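Local coordinates for protein antigen 43 (Escherichia coli, PDB 4KH3) that promotes self-association of bacterial cells, and so clumping and probably biofilm growth, through the alpha domain of this autotransporter of the AIDA type, at residues 453-458 with 472-477; 410-415 with 431-436; 441-446 with 463-468; 402-407 with 422-427. All coordinates share one frame; numbering follows the deposited sequence.

In the fold
All four contacts join successive coils near the C-terminal end of a long parallel beta-helix, and each leaves one face partly open to solvent. Contacts 1 and 2 belong to the same beta-helix face, since strands 451-455 and 431-434 are neighbours; contacts 3 and 4 build another, through neighbouring strands 443-446 and 423-426. Across the interior, contacts 2 and 4 touch where A431 CB packs on L406 and I426. Contact 2 has a leucine-rich core with two alanines, contact 4 mixes threonine with leucine and isoleucine, contact 3 takes a lysine inside, and contact 1 leaves the strands for a polar turn in which a serine hydroxyl does much of the joining.

Contact 1 (453-458 with 472-477); sequences TVSNTT and TLNDST
S476 meets T457 where the two chains leave their parallel strands and turn, and its short side chain does most of the work there. CB rests 3.2 Å from T457 O. From there OG, anti to the carbonyl carbon and beside its own backbone N (chi1 -60°), turns back toward the preceding turn. It accepts a nearly straight bond from T457 N, with N and OG 3.2 Å apart, and gives its own proton to N474 O at 2.7 Å. The methyl CG1 of V454 closes over the hydroxyl, 3.6 Å from S476 OG.

N474 O is held twice: N456 N and S476 OG approach it from opposite faces of its carbonyl plane, the hydroxyl well above that plane. N456 and D475 both have left-handed backbone angles, which bend the two chains in the same way, and T477 N then bonds T457 O as pairing resumes.

Before the turn, V454 N bonds T472 O and N474 N bonds V454 O, both at 2.7 Å. V454 and L473 lie side by side in the interior, with L473 CD2 3.7 Å from V454 CB. The amide of N474 reaches on to T493, and D475 OD1 to S495 N, in the next coil. Equivalent turns stacked in this way, coil upon coil, are typical of the parallel beta-helix of autotransporter passenger domains.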
loop_
_atom_site.group_PDB
_atom_site.type_symbol
_atom_site.label_atom_id
_atom_site.label_comp_id
_atom_site.label_asym_id
_atom_site.label_seq_id
_atom_site.Cartn_x
_atom_site.Cartn_y
_atom_site.Cartn_z
ATOM N N THR A 453 32.813 1.862 16.521
ATOM C CA THR A 453 32.341 1.448 17.829
ATOM C C THR A 453 32.216 -0.064 17.859
ATOM O O THR A 453 31.593 -0.658 16.986
ATOM C CB THR A 453 30.941 2.021 18.151
ATOM O OG1 THR A 453 30.966 3.452 18.099
ATOM C CG2 THR A 453 30.471 1.552 19.542
ATOM N N VAL A 454 32.813 -0.682 18.866
ATOM C CA VAL A 454 32.585 -2.089 19.131
ATOM C C VAL A 454 31.757 -2.171 20.408
ATOM O O VAL A 454 32.188 -1.703 21.458
ATOM C CB VAL A 454 33.910 -2.838 19.318
ATOM C CG1 VAL A 454 33.657 -4.295 19.650
ATOM C CG2 VAL A 454 34.763 -2.705 18.071
ATOM N N SER A 455 30.562 -2.744 20.321
ATOM C CA SER A 455 29.660 -2.761 21.469
ATOM C C SER A 455 29.140 -4.152 21.825
ATOM O O SER A 455 28.500 -4.813 21.007
ATOM C CB SER A 455 28.482 -1.811 21.238
ATOM O OG SER A 455 27.514 -1.938 22.266
ATOM N N ASN A 456 29.418 -4.577 23.055
ATOM C CA ASN A 456 28.904 -5.836 23.579
ATOM C C ASN A 456 29.283 -7.027 22.694
ATOM O O ASN A 456 28.454 -7.848 22.330
ATOM C CB ASN A 456 27.389 -5.751 23.792
ATOM C CG ASN A 456 26.832 -6.956 24.548
ATOM O OD1 ASN A 456 27.554 -7.639 25.281
ATOM N ND2 ASN A 456 25.543 -7.226 24.360
ATOM N N THR A 457 30.561 -7.099 22.358
ATOM C CA THR A 457 31.095 -8.150 21.514
ATOM C C THR A 457 32.282 -8.809 22.209
ATOM O O THR A 457 33.008 -8.168 22.957
ATOM C CB THR A 457 31.581 -7.559 20.175
ATOM O OG1 THR A 457 30.517 -6.815 19.571
ATOM C CG2 THR A 457 32.033 -8.652 19.228
ATOM N N THR A 458 32.469 -10.099 21.983
ATOM C CA THR A 458 33.740 -10.698 22.313
ATOM C C THR A 458 34.570 -10.647 21.043
ATOM O O THR A 458 34.293 -11.358 20.087
ATOM C CB THR A 458 33.585 -12.132 22.823
ATOM O OG1 THR A 458 32.917 -12.108 24.093
ATOM C CG2 THR A 458 34.948 -12.778 22.996
ATOM N N THR A 472 36.177 2.938 19.582
ATOM C CA THR A 472 35.521 2.900 20.883
ATOM C C THR A 472 35.135 1.475 21.215
ATOM O O THR A 472 34.476 0.797 20.428
ATOM C CB THR A 472 34.281 3.809 20.922
ATOM O OG1 THR A 472 34.694 5.179 20.827
ATOM C CG2 THR A 472 33.505 3.609 22.212
ATOM N N LEU A 473 35.569 1.008 22.376
ATOM C CA LEU A 473 35.285 -0.354 22.780
ATOM C C LEU A 473 34.360 -0.313 23.979
ATOM O O LEU A 473 34.799 -0.122 25.111
ATOM C CB LEU A 473 36.575 -1.087 23.128
ATOM C CG LEU A 473 37.658 -1.061 22.056
ATOM C CD1 LEU A 473 38.895 -1.796 22.542
ATOM C CD2 LEU A 473 37.150 -1.685 20.778
ATOM N N ASN A 474 33.070 -0.484 23.721
ATOM C CA ASN A 474 32.070 -0.396 24.770
ATOM C C ASN A 474 31.567 -1.782 25.163
ATOM O O ASN A 474 31.311 -2.621 24.292
ATOM C CB ASN A 474 30.922 0.511 24.318
ATOM C CG ASN A 474 29.820 0.608 25.345
ATOM O OD1 ASN A 474 30.012 1.153 26.432
ATOM N ND2 ASN A 474 28.649 0.086 25.002
ATOM N N ASP A 475 31.462 -2.017 26.474
ATOM C CA ASP A 475 30.970 -3.284 27.030
ATOM C C ASP A 475 31.484 -4.541 26.316
ATOM O O ASP A 475 30.738 -5.501 26.130
ATOM C CB ASP A 475 29.437 -3.294 27.045
ATOM C CG ASP A 475 28.851 -2.256 27.985
ATOM O OD1 ASP A 475 29.553 -1.843 28.931
ATOM O OD2 ASP A 475 27.679 -1.859 27.790
ATOM N N SER A 476 32.750 -4.532 25.911
ATOM C CA SER A 476 33.304 -5.643 25.131
ATOM C C SER A 476 34.504 -6.332 25.777
ATOM O O SER A 476 35.303 -5.710 26.466
ATOM C CB SER A 476 33.697 -5.163 23.734
ATOM O OG SER A 476 32.570 -4.646 23.048
ATOM N N THR A 477 34.625 -7.628 25.541
ATOM C CA THR A 477 35.807 -8.363 25.952
ATOM C C THR A 477 36.715 -8.505 24.746
ATOM O O THR A 477 36.467 -9.330 23.864
ATOM C CB THR A 477 35.442 -9.755 26.464
ATOM O OG1 THR A 477 34.625 -9.632 27.631
ATOM C CG2 THR A 477 36.687 -10.541 26.811
#

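Contact 2 (410-415 with 431-436); sequences AILTLS and ALLQGG
L412 and L433 lie side by side in the interior of the parallel beta-helix, where strands 410-414 and 431-434 pair in register as neighbouring coils. The strands diverge by only 4°, and four backbone bonds tie them: A410 O takes L432 N, L432 O takes L412 N, L412 O takes Q434 N, and Q434 O takes L414 N.

The interior side is the tight one. L433 CD1 is its hub, touching L412 CG and L412 CD2 and also reaching L414 CD1 at 3.6 Å, where the L414 and L433 side chains cross obliquely. L414 CB sits 3.4 Å from G435 O. At this end the chain 431-436 passes through two glycines, both with positive phi, and L414 O comes within 3.2 Å of G435 C. L406, from another face of the coil, covers L412 and A431 from within.

The other side, with I411, T413, L432 and Q434, is partly open to solvent and more thinly packed. I411 CG1 comes no nearer than 4.2 Å to L432 CB, although I411 CG2 lies 3.7 Å from Q434 NE2. What organises this side is a polar bond. Q434 places CG between its backbone N and carbonyl carbon (chi1 63°), the crowded position, and then runs extended beside T413. Its amide nitrogen NE2 donates to T413 OG1 at 2.9 Å, with the hydroxyl oxygen lying 20° out of the amide plane.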
loop_
_atom_site.group_PDB
_atom_site.type_symbol
_atom_site.label_atom_id
_atom_site.label_comp_id
_atom_site.label_asym_id
_atom_site.label_seq_id
_atom_site.Cartn_x
_atom_site.Cartn_y
_atom_site.Cartn_z
ATOM N N ALA A 410 27.677 1.914 8.431
ATOM C CA ALA A 410 27.555 0.467 8.393
ATOM C C ALA A 410 27.320 -0.107 9.785
ATOM O O ALA A 410 27.876 0.368 10.776
ATOM C CB ALA A 410 28.791 -0.143 7.767
ATOM N N ILE A 411 26.472 -1.120 9.856
ATOM C CA ILE A 411 26.281 -1.861 11.092
ATOM C C ILE A 411 26.527 -3.336 10.806
ATOM O O ILE A 411 26.054 -3.874 9.808
ATOM C CB ILE A 411 24.871 -1.675 11.667
ATOM C CG1 ILE A 411 24.643 -0.219 12.073
ATOM C CG2 ILE A 411 24.652 -2.592 12.862
ATOM C CD1 ILE A 411 23.273 0.024 12.698
ATOM N N LEU A 412 27.301 -3.969 11.676
ATOM C CA LEU A 412 27.569 -5.390 11.600
ATOM C C LEU A 412 27.146 -5.970 12.927
ATOM O O LEU A 412 27.788 -5.733 13.947
ATOM C CB LEU A 412 29.051 -5.641 11.349
ATOM C CG LEU A 412 29.555 -7.066 11.573
ATOM C CD1 LEU A 412 28.747 -8.061 10.763
ATOM C CD2 LEU A 412 31.020 -7.140 11.205
ATOM N N THR A 413 26.035 -6.699 12.908
ATOM C CA THR A 413 25.437 -7.256 14.112
ATOM C C THR A 413 25.707 -8.759 14.164
ATOM O O THR A 413 25.398 -9.483 13.222
ATOM C CB THR A 413 23.907 -7.000 14.137
ATOM O OG1 THR A 413 23.657 -5.593 14.155
ATOM C CG2 THR A 413 23.261 -7.623 15.363
ATOM N N LEU A 414 26.293 -9.220 15.265
ATOM C CA LEU A 414 26.587 -10.635 15.454
ATOM C C LEU A 414 25.674 -11.229 16.517
ATOM O O LEU A 414 25.494 -10.641 17.591
ATOM C CB LEU A 414 28.040 -10.814 15.886
ATOM C CG LEU A 414 29.060 -10.133 14.984
ATOM C CD1 LEU A 414 30.469 -10.360 15.510
ATOM C CD2 LEU A 414 28.921 -10.642 13.569
ATOM N N SER A 415 25.093 -12.390 16.225
ATOM C CA SER A 415 24.206 -13.041 17.189
ATOM C C SER A 415 24.728 -14.427 17.565
ATOM O O SER A 415 24.114 -15.144 18.358
ATOM C CB SER A 415 22.743 -13.077 16.696
ATOM O OG SER A 415 22.577 -13.866 15.524
ATOM N N ALA A 431 31.255 3.202 11.878
ATOM C CA ALA A 431 30.835 1.816 11.769
ATOM C C ALA A 431 30.487 1.268 13.147
ATOM O O ALA A 431 31.030 1.718 14.152
ATOM C CB ALA A 431 31.923 0.976 11.107
ATOM N N LEU A 432 29.567 0.310 13.195
ATOM C CA LEU A 432 29.202 -0.329 14.454
ATOM C C LEU A 432 29.321 -1.836 14.314
ATOM O O LEU A 432 28.723 -2.429 13.422
ATOM C CB LEU A 432 27.769 0.036 14.870
ATOM C CG LEU A 432 27.263 -0.614 16.163
ATOM C CD1 LEU A 432 28.136 -0.202 17.326
ATOM C CD2 LEU A 432 25.792 -0.270 16.464
ATOM N N LEU A 433 30.113 -2.445 15.186
ATOM C CA LEU A 433 30.163 -3.891 15.302
ATOM C C LEU A 433 29.603 -4.195 16.665
ATOM O O LEU A 433 30.097 -3.679 17.664
ATOM C CB LEU A 433 31.596 -4.397 15.201
ATOM C CG LEU A 433 31.894 -5.803 15.718
ATOM C CD1 LEU A 433 31.178 -6.846 14.903
ATOM C CD2 LEU A 433 33.388 -6.055 15.685
ATOM N N GLN A 434 28.555 -5.004 16.718
ATOM C CA GLN A 434 27.865 -5.210 17.981
ATOM C C GLN A 434 27.379 -6.636 18.174
ATOM O O GLN A 434 27.026 -7.324 17.213
ATOM C CB GLN A 434 26.679 -4.258 18.094
ATOM C CG GLN A 434 25.623 -4.484 17.032
ATOM C CD GLN A 434 24.381 -3.654 17.254
ATOM O OE1 GLN A 434 24.162 -3.121 18.342
ATOM N NE2 GLN A 434 23.560 -3.534 16.216
ATOM N N GLY A 435 27.364 -7.063 19.432
ATOM C CA GLY A 435 26.802 -8.343 19.810
ATOM C C GLY A 435 27.722 -9.518 19.549
ATOM O O GLY A 435 28.782 -9.388 18.921
ATOM N N GLY A 436 27.305 -10.671 20.060
ATOM C CA GLY A 436 27.935 -11.940 19.756
ATOM C C GLY A 436 29.427 -12.003 19.974
ATOM O O GLY A 436 29.955 -11.512 20.973
#

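Contact 3 (441-446 with 463-468); sequences NGSVEK and AVNLNE
V444 and V464 pair at the middle of two parallel strands, 443-446 and 463-466, and the backbone bonds come first. A463 O accepts V444 N, V444 O accepts N465 N at 2.6 Å, and N465 O accepts K446 N in a nearly straight bond. Past the last strand pair K446 O is gripped by two donors, N467 N lying in its carbonyl plane and E468 N tilted from it.

The polar side chains divide between the two faces. On the partly exposed face E445 and N465 stand side by side, their carboxylate and amide planes 37° apart. N465 ND2 donates to E445 OE2 at 2.9 Å, but the bond is bent and weak; S443 OG also gives a weak bond to that oxygen. On the inner face K446 is buried. Its chain leaves with CG anti to the backbone N, bends at chi2, and a second bend at chi4 (77°) brings NZ to within 3.0 Å of E468 O, which it meets from above the carbonyl plane. NZ also bonds G450 O, its stronger partner, so two backbone carbonyls hold this buried nitrogen.

Apolar contact is modest. V444 CB lies 4.1 Å from V464 CG1, and L466 CD1 packs against the aliphatic K446 CG at 3.7 Å.

Strand 443-446 is bonded in turn to strand 423-426, with the E445 side chain touching T423 and T425. On the far edge strand 477-484 sets I483 against A463 and N465, while L471 of strand 469-474 meets V464 and L466 inside the beta-helix.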
loop_
_atom_site.group_PDB
_atom_site.type_symbol
_atom_site.label_atom_id
_atom_site.label_comp_id
_atom_site.label_asym_id
_atom_site.label_seq_id
_atom_site.Cartn_x
_atom_site.Cartn_y
_atom_site.Cartn_z
ATOM N N ASN A 441 42.380 -15.225 13.549
ATOM C CA ASN A 441 43.714 -14.658 13.460
ATOM C C ASN A 441 43.709 -13.483 12.510
ATOM O O ASN A 441 44.758 -13.052 12.023
ATOM C CB ASN A 441 44.713 -15.711 12.972
ATOM C CG ASN A 441 44.513 -17.054 13.650
ATOM O OD1 ASN A 441 44.120 -18.028 13.006
ATOM N ND2 ASN A 441 44.766 -17.109 14.961
ATOM N N GLY A 442 42.514 -12.973 12.238
ATOM C CA GLY A 442 42.370 -11.828 11.363
ATOM C C GLY A 442 42.732 -10.526 12.046
ATOM O O GLY A 442 42.961 -10.473 13.260
ATOM N N SER A 443 42.783 -9.462 11.259
ATOM C CA SER A 443 43.058 -8.148 11.814
ATOM C C SER A 443 41.985 -7.137 11.411
ATOM O O SER A 443 41.360 -7.264 10.352
ATOM C CB SER A 443 44.450 -7.666 11.389
ATOM O OG SER A 443 44.520 -7.479 9.987
ATOM N N VAL A 444 41.771 -6.141 12.271
ATOM C CA VAL A 444 40.888 -5.022 11.964
ATOM C C VAL A 444 41.718 -3.791 11.587
ATOM O O VAL A 444 42.710 -3.484 12.255
ATOM C CB VAL A 444 39.998 -4.669 13.159
ATOM C CG1 VAL A 444 38.910 -3.693 12.729
ATOM C CG2 VAL A 444 39.394 -5.930 13.780
ATOM N N GLU A 445 41.330 -3.102 10.515
ATOM C CA GLU A 445 42.005 -1.871 10.095
ATOM C C GLU A 445 41.049 -0.695 10.258
ATOM O O GLU A 445 39.914 -0.743 9.773
ATOM C CB GLU A 445 42.420 -1.941 8.625
ATOM C CG GLU A 445 43.001 -3.268 8.180
ATOM C CD GLU A 445 44.497 -3.352 8.383
ATOM O OE1 GLU A 445 45.173 -2.300 8.266
ATOM O OE2 GLU A 445 44.994 -4.469 8.658
ATOM N N LYS A 446 41.498 0.358 10.935
ATOM C CA LYS A 446 40.672 1.548 11.101
ATOM C C LYS A 446 41.359 2.791 10.546
ATOM O O LYS A 446 42.410 3.213 11.032
ATOM C CB LYS A 446 40.287 1.757 12.568
ATOM C CG LYS A 446 39.605 3.096 12.843
ATOM C CD LYS A 446 38.332 3.272 12.021
ATOM C CE LYS A 446 37.634 4.609 12.320
ATOM N NZ LYS A 446 38.298 5.787 11.674
ATOM N N ALA A 463 45.372 -8.433 15.552
ATOM C CA ALA A 463 45.775 -7.048 15.704
ATOM C C ALA A 463 44.660 -6.130 15.250
ATOM O O ALA A 463 43.917 -6.455 14.329
ATOM C CB ALA A 463 47.040 -6.769 14.892
ATOM N N VAL A 464 44.548 -4.981 15.901
ATOM C CA VAL A 464 43.696 -3.921 15.403
ATOM C C VAL A 464 44.598 -2.775 14.979
ATOM O O VAL A 464 45.241 -2.156 15.811
ATOM C CB VAL A 464 42.728 -3.437 16.481
ATOM C CG1 VAL A 464 41.870 -2.286 15.951
ATOM C CG2 VAL A 464 41.860 -4.588 16.953
ATOM N N ASN A 465 44.673 -2.510 13.682
ATOM C CA ASN A 465 45.483 -1.401 13.207
ATOM C C ASN A 465 44.698 -0.101 13.252
ATOM O O ASN A 465 43.952 0.222 12.324
ATOM C CB ASN A 465 46.004 -1.660 11.792
ATOM C CG ASN A 465 46.924 -2.863 11.721
ATOM O OD1 ASN A 465 48.033 -2.848 12.262
ATOM N ND2 ASN A 465 46.476 -3.909 11.041
ATOM N N LEU A 466 44.865 0.641 14.342
ATOM C CA LEU A 466 44.208 1.929 14.507
ATOM C C LEU A 466 45.027 3.019 13.836
ATOM O O LEU A 466 45.927 3.585 14.449
ATOM C CB LEU A 466 44.032 2.228 15.993
ATOM C CG LEU A 466 43.335 3.521 16.402
ATOM C CD1 LEU A 466 42.087 3.726 15.575
ATOM C CD2 LEU A 466 42.993 3.471 17.879
ATOM N N ASN A 467 44.711 3.314 12.578
ATOM C CA ASN A 467 45.521 4.235 11.780
ATOM C C ASN A 467 45.030 5.666 11.781
ATOM O O ASN A 467 45.833 6.589 11.677
ATOM C CB ASN A 467 45.650 3.751 10.333
ATOM C CG ASN A 467 46.218 2.352 10.240
ATOM O OD1 ASN A 467 46.885 1.881 11.162
ATOM N ND2 ASN A 467 45.949 1.673 9.129
ATOM N N GLU A 468 43.713 5.848 11.879
ATOM C CA GLU A 468 43.117 7.185 11.908
ATOM C C GLU A 468 41.775 7.161 12.630
ATOM O O GLU A 468 41.090 6.135 12.656
ATOM C CB GLU A 468 42.970 7.756 10.490
ATOM C CG GLU A 468 42.600 9.243 10.436
ATOM C CD GLU A 468 43.693 10.172 10.995
ATOM O OE1 GLU A 468 43.358 11.323 11.361
ATOM O OE2 GLU A 468 44.883 9.769 11.063
#

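Contact 4 (402-407 with 422-427); sequences GTTTLN and DTLTIR
This is a strand-to-strand contact between successive coils of the parallel beta-helix: T403, T404 and T405 of strand 403-407 stand level with T423, L424 and T425 of strand 423-426. The strand segments cross at -20°. G402 O, T423 O, T404 O and T425 O each take one backbone N-H from the other segment, the shortest of these being T425 N to T404 O at 2.7 Å.

On the T403, T405 and T425 face, the methyl of T425 does the touching. With OG1 anti to its backbone N (chi1 -177°), T425 has CG2 between the backbone N and the carbonyl carbon; this CG2 meets T403 CG2 at 3.5 Å and T405 OG1 at 3.4 Å. Through the other face, toward the interior, L424 CD1 lies against T404 O, 3.3 Å away, and also meets T404 CG2 and L406 CD1. I426 CG1 lies against L406 CB at 3.7 Å.

Side-chain oxygens extend the pairing at both ends. At one, D422 OD2 uses its anti lone pair to accept G402 N at 2.7 Å. At the other, where strand 403-407 finishes, the amide oxygen OD1 of N407 accepts R427 N at 2.9 Å.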
loop_
_atom_site.group_PDB
_atom_site.type_symbol
_atom_site.label_atom_id
_atom_site.label_comp_id
_atom_site.label_asym_id
_atom_site.label_seq_id
_atom_site.Cartn_x
_atom_site.Cartn_y
_atom_site.Cartn_z
ATOM N N GLY A 402 38.165 -12.601 2.914
ATOM C CA GLY A 402 38.646 -11.550 2.030
ATOM C C GLY A 402 38.717 -10.234 2.784
ATOM O O GLY A 402 39.152 -10.175 3.935
ATOM N N THR A 403 38.278 -9.166 2.140
ATOM C CA THR A 403 38.266 -7.866 2.790
ATOM C C THR A 403 36.830 -7.440 3.079
ATOM O O THR A 403 36.085 -7.076 2.170
ATOM C CB THR A 403 38.965 -6.801 1.926
ATOM O OG1 THR A 403 40.315 -7.201 1.659
ATOM C CG2 THR A 403 38.979 -5.476 2.645
ATOM N N THR A 404 36.448 -7.516 4.349
ATOM C CA THR A 404 35.141 -7.064 4.807
ATOM C C THR A 404 35.210 -5.578 5.189
ATOM O O THR A 404 35.889 -5.197 6.140
ATOM C CB THR A 404 34.673 -7.885 6.013
ATOM O OG1 THR A 404 34.562 -9.264 5.635
ATOM C CG2 THR A 404 33.325 -7.392 6.508
ATOM N N THR A 405 34.501 -4.747 4.436
ATOM C CA THR A 405 34.585 -3.305 4.583
ATOM C C THR A 405 33.336 -2.708 5.230
ATOM O O THR A 405 32.209 -2.988 4.811
ATOM C CB THR A 405 34.816 -2.655 3.225
ATOM O OG1 THR A 405 36.005 -3.204 2.640
ATOM C CG2 THR A 405 34.954 -1.148 3.370
ATOM N N LEU A 406 33.545 -1.898 6.265
ATOM C CA LEU A 406 32.453 -1.231 6.966
ATOM C C LEU A 406 32.628 0.280 6.880
ATOM O O LEU A 406 33.522 0.833 7.508
ATOM C CB LEU A 406 32.420 -1.662 8.429
ATOM C CG LEU A 406 32.343 -3.165 8.711
ATOM C CD1 LEU A 406 32.314 -3.408 10.210
ATOM C CD2 LEU A 406 31.138 -3.833 8.026
ATOM N N ASN A 407 31.784 0.939 6.090
ATOM C CA ASN A 407 31.866 2.383 5.893
ATOM C C ASN A 407 30.538 3.094 6.165
ATOM O O ASN A 407 29.471 2.477 6.129
ATOM C CB ASN A 407 32.283 2.718 4.458
ATOM C CG ASN A 407 33.734 2.389 4.164
ATOM O OD1 ASN A 407 34.573 2.339 5.060
ATOM N ND2 ASN A 407 34.040 2.190 2.885
ATOM N N ASP A 422 40.816 -12.986 8.009
ATOM C CA ASP A 422 41.318 -12.045 7.017
ATOM C C ASP A 422 41.169 -10.608 7.511
ATOM O O ASP A 422 41.398 -10.324 8.682
ATOM C CB ASP A 422 40.632 -12.243 5.666
ATOM C CG ASP A 422 40.709 -13.684 5.173
ATOM O OD1 ASP A 422 41.416 -14.500 5.795
ATOM O OD2 ASP A 422 40.064 -14.002 4.154
ATOM N N THR A 423 40.781 -9.700 6.627
ATOM C CA THR A 423 40.810 -8.286 6.968
ATOM C C THR A 423 39.432 -7.631 7.106
ATOM O O THR A 423 38.661 -7.572 6.156
ATOM C CB THR A 423 41.626 -7.516 5.940
ATOM O OG1 THR A 423 42.953 -8.054 5.899
ATOM C CG2 THR A 423 41.679 -6.038 6.300
ATOM N N LEU A 424 39.135 -7.140 8.301
ATOM C CA LEU A 424 37.960 -6.309 8.530
ATOM C C LEU A 424 38.412 -4.849 8.530
ATOM O O LEU A 424 39.269 -4.464 9.315
ATOM C CB LEU A 424 37.322 -6.673 9.867
ATOM C CG LEU A 424 36.109 -5.863 10.321
ATOM C CD1 LEU A 424 35.018 -5.939 9.277
ATOM C CD2 LEU A 424 35.593 -6.359 11.672
ATOM N N THR A 425 37.860 -4.035 7.639
ATOM C CA THR A 425 38.392 -2.690 7.458
ATOM C C THR A 425 37.324 -1.600 7.442
ATOM O O THR A 425 36.285 -1.731 6.794
ATOM C CB THR A 425 39.282 -2.578 6.185
ATOM O OG1 THR A 425 39.823 -1.256 6.095
ATOM C CG2 THR A 425 38.486 -2.849 4.928
ATOM N N ILE A 426 37.604 -0.526 8.175
ATOM C CA ILE A 426 36.765 0.663 8.191
ATOM C C ILE A 426 37.588 1.808 7.619
ATOM O O ILE A 426 38.631 2.161 8.161
ATOM C CB ILE A 426 36.305 1.013 9.618
ATOM C CG1 ILE A 426 35.284 -0.011 10.116
ATOM C CG2 ILE A 426 35.700 2.424 9.660
ATOM C CD1 ILE A 426 35.855 -1.336 10.549
ATOM N N ARG A 427 37.131 2.384 6.519
ATOM C CA ARG A 427 37.955 3.338 5.798
ATOM C C ARG A 427 37.381 4.755 5.733
ATOM O O ARG A 427 38.089 5.705 5.384
ATOM C CB ARG A 427 38.204 2.814 4.389
ATOM C CG ARG A 427 38.810 1.422 4.370
ATOM C CD ARG A 427 39.124 0.966 2.954
ATOM N NE ARG A 427 39.959 1.935 2.251
ATOM C CZ ARG A 427 39.791 2.276 0.979
ATOM N NH1 ARG A 427 38.820 1.721 0.265
ATOM N NH2 ARG A 427 40.592 3.172 0.418
#